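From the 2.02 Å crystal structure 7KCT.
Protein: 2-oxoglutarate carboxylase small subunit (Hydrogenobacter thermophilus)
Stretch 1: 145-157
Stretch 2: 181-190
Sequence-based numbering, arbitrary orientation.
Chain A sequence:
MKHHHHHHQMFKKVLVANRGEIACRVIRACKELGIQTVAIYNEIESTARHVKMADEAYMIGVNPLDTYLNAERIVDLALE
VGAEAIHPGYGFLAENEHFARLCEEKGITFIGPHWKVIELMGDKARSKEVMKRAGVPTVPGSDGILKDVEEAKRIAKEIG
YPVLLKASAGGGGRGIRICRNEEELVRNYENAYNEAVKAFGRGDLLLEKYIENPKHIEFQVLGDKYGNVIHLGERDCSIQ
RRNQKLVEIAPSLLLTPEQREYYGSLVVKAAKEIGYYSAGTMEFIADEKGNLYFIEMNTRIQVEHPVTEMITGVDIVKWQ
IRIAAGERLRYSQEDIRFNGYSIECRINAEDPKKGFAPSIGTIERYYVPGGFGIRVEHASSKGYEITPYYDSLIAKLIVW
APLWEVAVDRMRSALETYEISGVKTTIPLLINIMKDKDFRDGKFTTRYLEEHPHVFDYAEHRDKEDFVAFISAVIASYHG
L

Stretch 1 (145-157) ILKDVEEAKRIAK
Stretch 2, residues 181-190: NEEELVRNYE

Residues 149-157 and 182-190 form two helices whose N-to-C directions differ by 142°, a roughly antiparallel pair with axes 10.2 Å apart at closest approach. The register is set by Lys153 opposite Glu182 and Val149 opposite Val186, each pair with CA atoms 6.7 Å apart. Asn181 (chi1 p) caps the second helix, its OD1 accepting from Glu184 N at 2.8 Å; Asp148 (p) occupies the equivalent position in the first, OD1 accepting from Glu151 N at 2.6 Å.

Glu182 (t, t) extends to Lys153 (m, t, m), bringing OE1 3.3 Å from Lys153 CD but 4.3 Å from Lys153 NZ, beyond a salt bridge. A water bridges the two residues, donating to Glu182 OE2 (2.6 Å) and Lys153 O (2.8 Å). One turn on, Leu185 (t, p) points toward the first helix, where the small side chains of Ala152 and Ala156 admit its CD2 to 4.0 Å from the CB of each. Val186 (t) lies sideways, its CG2 3.8 Å from Lys153 CD, an aliphatic contact. Tyr189 (t, chi2 85°) reaches the start of the first helix: Val149 N lies over one ring face, 3.9 Å from Tyr189 CZ, while Leu146 (m, t) meets the ring edge, CD1 to Tyr189 CE1 4.1 Å.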

# COMPACT_ATOMS: atom_id res chain seq x y z
N ILE A 145 26.16 15.28 33.01
CA ILE A 145 27.18 15.71 32.09
C ILE A 145 28.55 15.65 32.74
O ILE A 145 28.69 15.65 33.97
CB ILE A 145 26.84 17.14 31.64
CG1 ILE A 145 25.58 17.11 30.78
CG2 ILE A 145 27.98 17.77 30.90
CD1 ILE A 145 24.88 18.45 30.68
N LEU A 146 29.59 15.59 31.90
CA LEU A 146 30.97 15.57 32.36
C LEU A 146 31.52 16.99 32.47
O LEU A 146 31.39 17.78 31.53
CB LEU A 146 31.83 14.74 31.40
CG LEU A 146 31.47 13.28 31.12
CD1 LEU A 146 32.20 12.80 29.85
CD2 LEU A 146 31.84 12.39 32.30
N LYS A 147 32.18 17.28 33.60
CA LYS A 147 32.73 18.62 33.84
C LYS A 147 33.98 18.88 32.99
O LYS A 147 34.21 20.02 32.58
CB LYS A 147 33.04 18.81 35.34
N ASP A 148 34.78 17.85 32.72
CA ASP A 148 36.01 18.00 31.97
C ASP A 148 36.51 16.61 31.62
O ASP A 148 35.97 15.61 32.11
CB ASP A 148 37.05 18.71 32.87
CG ASP A 148 37.30 17.90 34.17
OD1 ASP A 148 36.62 16.86 34.38
OD2 ASP A 148 38.14 18.24 35.04
N VAL A 149 37.58 16.56 30.80
CA VAL A 149 38.19 15.30 30.41
C VAL A 149 38.67 14.57 31.65
O VAL A 149 38.54 13.35 31.77
CB VAL A 149 39.41 15.53 29.49
N GLU A 150 39.19 15.34 32.61
CA GLU A 150 39.78 14.73 33.81
C GLU A 150 38.73 13.97 34.59
O GLU A 150 39.01 12.88 35.10
CB GLU A 150 40.50 15.78 34.68
N GLU A 151 37.52 14.49 34.66
CA GLU A 151 36.41 13.73 35.23
C GLU A 151 36.12 12.49 34.37
O GLU A 151 35.73 11.45 34.90
CB GLU A 151 35.17 14.62 35.33
CG GLU A 151 33.84 13.94 35.67
CD GLU A 151 32.68 14.96 35.80
OE1 GLU A 151 32.97 16.16 36.00
OE2 GLU A 151 31.49 14.58 35.70
N ALA A 152 36.30 12.58 33.04
CA ALA A 152 35.97 11.46 32.17
C ALA A 152 36.83 10.25 32.50
O ALA A 152 36.32 9.12 32.62
CB ALA A 152 36.10 11.89 30.69
N LYS A 153 38.15 10.48 32.66
CA LYS A 153 39.10 9.38 32.94
C LYS A 153 38.71 8.66 34.21
O LYS A 153 38.70 7.42 34.25
CB LYS A 153 40.54 9.85 32.98
CG LYS A 153 40.85 10.65 31.73
CD LYS A 153 42.33 10.85 31.45
CE LYS A 153 42.89 11.47 32.61
NZ LYS A 153 43.96 12.46 32.39
N ARG A 154 38.31 9.42 35.23
CA ARG A 154 37.94 8.84 36.50
C ARG A 154 36.69 7.98 36.38
O ARG A 154 36.66 6.86 36.89
CB ARG A 154 37.74 9.96 37.53
CG ARG A 154 37.01 9.46 38.80
CD ARG A 154 36.72 10.58 39.82
NE ARG A 154 35.66 11.53 39.47
CZ ARG A 154 34.36 11.36 39.75
NH1 ARG A 154 33.94 10.26 40.36
NH2 ARG A 154 33.48 12.29 39.40
N ILE A 155 35.65 8.49 35.72
CA ILE A 155 34.42 7.74 35.63
C ILE A 155 34.60 6.56 34.68
O ILE A 155 33.98 5.50 34.87
CB ILE A 155 33.28 8.66 35.16
CG1 ILE A 155 33.14 9.89 36.07
CG2 ILE A 155 31.98 7.87 35.09
CD1 ILE A 155 32.03 10.83 35.62
N ALA A 156 35.43 6.71 33.64
CA ALA A 156 35.71 5.59 32.76
C ALA A 156 36.21 4.39 33.55
O ALA A 156 35.66 3.28 33.46
CB ALA A 156 36.74 5.99 31.71
N LYS A 157 37.30 4.58 34.30
CA LYS A 157 37.86 3.49 35.10
C LYS A 157 36.81 2.90 36.01
O LYS A 157 36.85 1.70 36.31
CB LYS A 157 39.06 3.99 35.92
N ASN A 181 40.07 2.44 25.58
CA ASN A 181 41.14 2.64 26.54
C ASN A 181 41.26 4.14 26.77
O ASN A 181 40.63 4.94 26.07
CB ASN A 181 42.47 2.06 26.05
CG ASN A 181 42.86 2.60 24.70
OD1 ASN A 181 43.04 3.80 24.52
ND2 ASN A 181 42.96 1.70 23.73
N GLU A 182 42.10 4.50 27.76
CA GLU A 182 42.21 5.90 28.14
C GLU A 182 42.83 6.72 27.03
O GLU A 182 42.53 7.91 26.89
CB GLU A 182 43.04 6.04 29.42
CG GLU A 182 42.96 7.43 29.98
CD GLU A 182 43.39 7.56 31.42
OE1 GLU A 182 44.39 8.26 31.66
OE2 GLU A 182 42.71 7.01 32.31
N GLU A 183 43.70 6.12 26.22
CA GLU A 183 44.26 6.85 25.09
C GLU A 183 43.16 7.29 24.13
O GLU A 183 43.18 8.42 23.63
CB GLU A 183 45.33 6.00 24.38
N GLU A 184 42.18 6.41 23.87
CA GLU A 184 41.12 6.75 22.93
C GLU A 184 40.16 7.77 23.53
O GLU A 184 39.69 8.68 22.83
CB GLU A 184 40.36 5.48 22.51
CG GLU A 184 41.17 4.48 21.67
CD GLU A 184 40.32 3.37 21.02
OE1 GLU A 184 40.78 2.79 20.01
OE2 GLU A 184 39.21 3.06 21.52
N LEU A 185 39.84 7.62 24.81
CA LEU A 185 38.95 8.56 25.50
C LEU A 185 39.41 10.01 25.38
O LEU A 185 38.61 10.91 25.12
CB LEU A 185 38.86 8.19 26.98
CG LEU A 185 37.91 8.98 27.88
CD1 LEU A 185 36.49 8.51 27.57
CD2 LEU A 185 38.26 8.81 29.34
N VAL A 186 40.69 10.26 25.65
CA VAL A 186 41.20 11.63 25.63
C VAL A 186 41.15 12.18 24.22
O VAL A 186 40.71 13.33 24.01
CB VAL A 186 42.62 11.67 26.23
CG1 VAL A 186 43.17 13.08 26.09
CG2 VAL A 186 42.57 11.19 27.68
N ARG A 187 41.55 11.39 23.23
CA ARG A 187 41.41 11.85 21.86
C ARG A 187 39.97 12.14 21.54
O ARG A 187 39.63 13.21 21.04
CB ARG A 187 41.93 10.84 20.85
CG ARG A 187 42.04 11.40 19.43
CD ARG A 187 42.79 10.54 18.39
NE ARG A 187 43.11 9.17 18.86
CZ ARG A 187 44.28 8.77 19.41
NH1 ARG A 187 45.28 9.61 19.58
NH2 ARG A 187 44.37 7.49 19.84
N ASN A 188 39.09 11.17 21.81
CA ASN A 188 37.72 11.28 21.35
C ASN A 188 36.94 12.37 22.07
O ASN A 188 35.99 12.92 21.50
CB ASN A 188 36.99 9.95 21.53
CG ASN A 188 37.40 8.91 20.51
OD1 ASN A 188 37.90 9.24 19.45
ND2 ASN A 188 37.19 7.63 20.84
N TYR A 189 37.28 12.68 23.33
CA TYR A 189 36.58 13.75 24.04
C TYR A 189 36.60 15.07 23.26
O TYR A 189 35.54 15.59 22.90
CB TYR A 189 37.18 13.92 25.44
CG TYR A 189 36.41 14.89 26.31
CD1 TYR A 189 35.30 14.49 27.04
CD2 TYR A 189 36.80 16.22 26.39
CE1 TYR A 189 34.60 15.40 27.84
CE2 TYR A 189 36.12 17.13 27.18
CZ TYR A 189 35.02 16.72 27.90
OH TYR A 189 34.35 17.64 28.69
N GLU A 190 37.81 15.57 22.91
CA GLU A 190 37.96 16.85 22.20
C GLU A 190 37.21 16.80 20.87
O GLU A 190 36.55 17.76 20.46
CB GLU A 190 39.42 17.14 21.88
O HOH W 1 40.26 6.08 32.30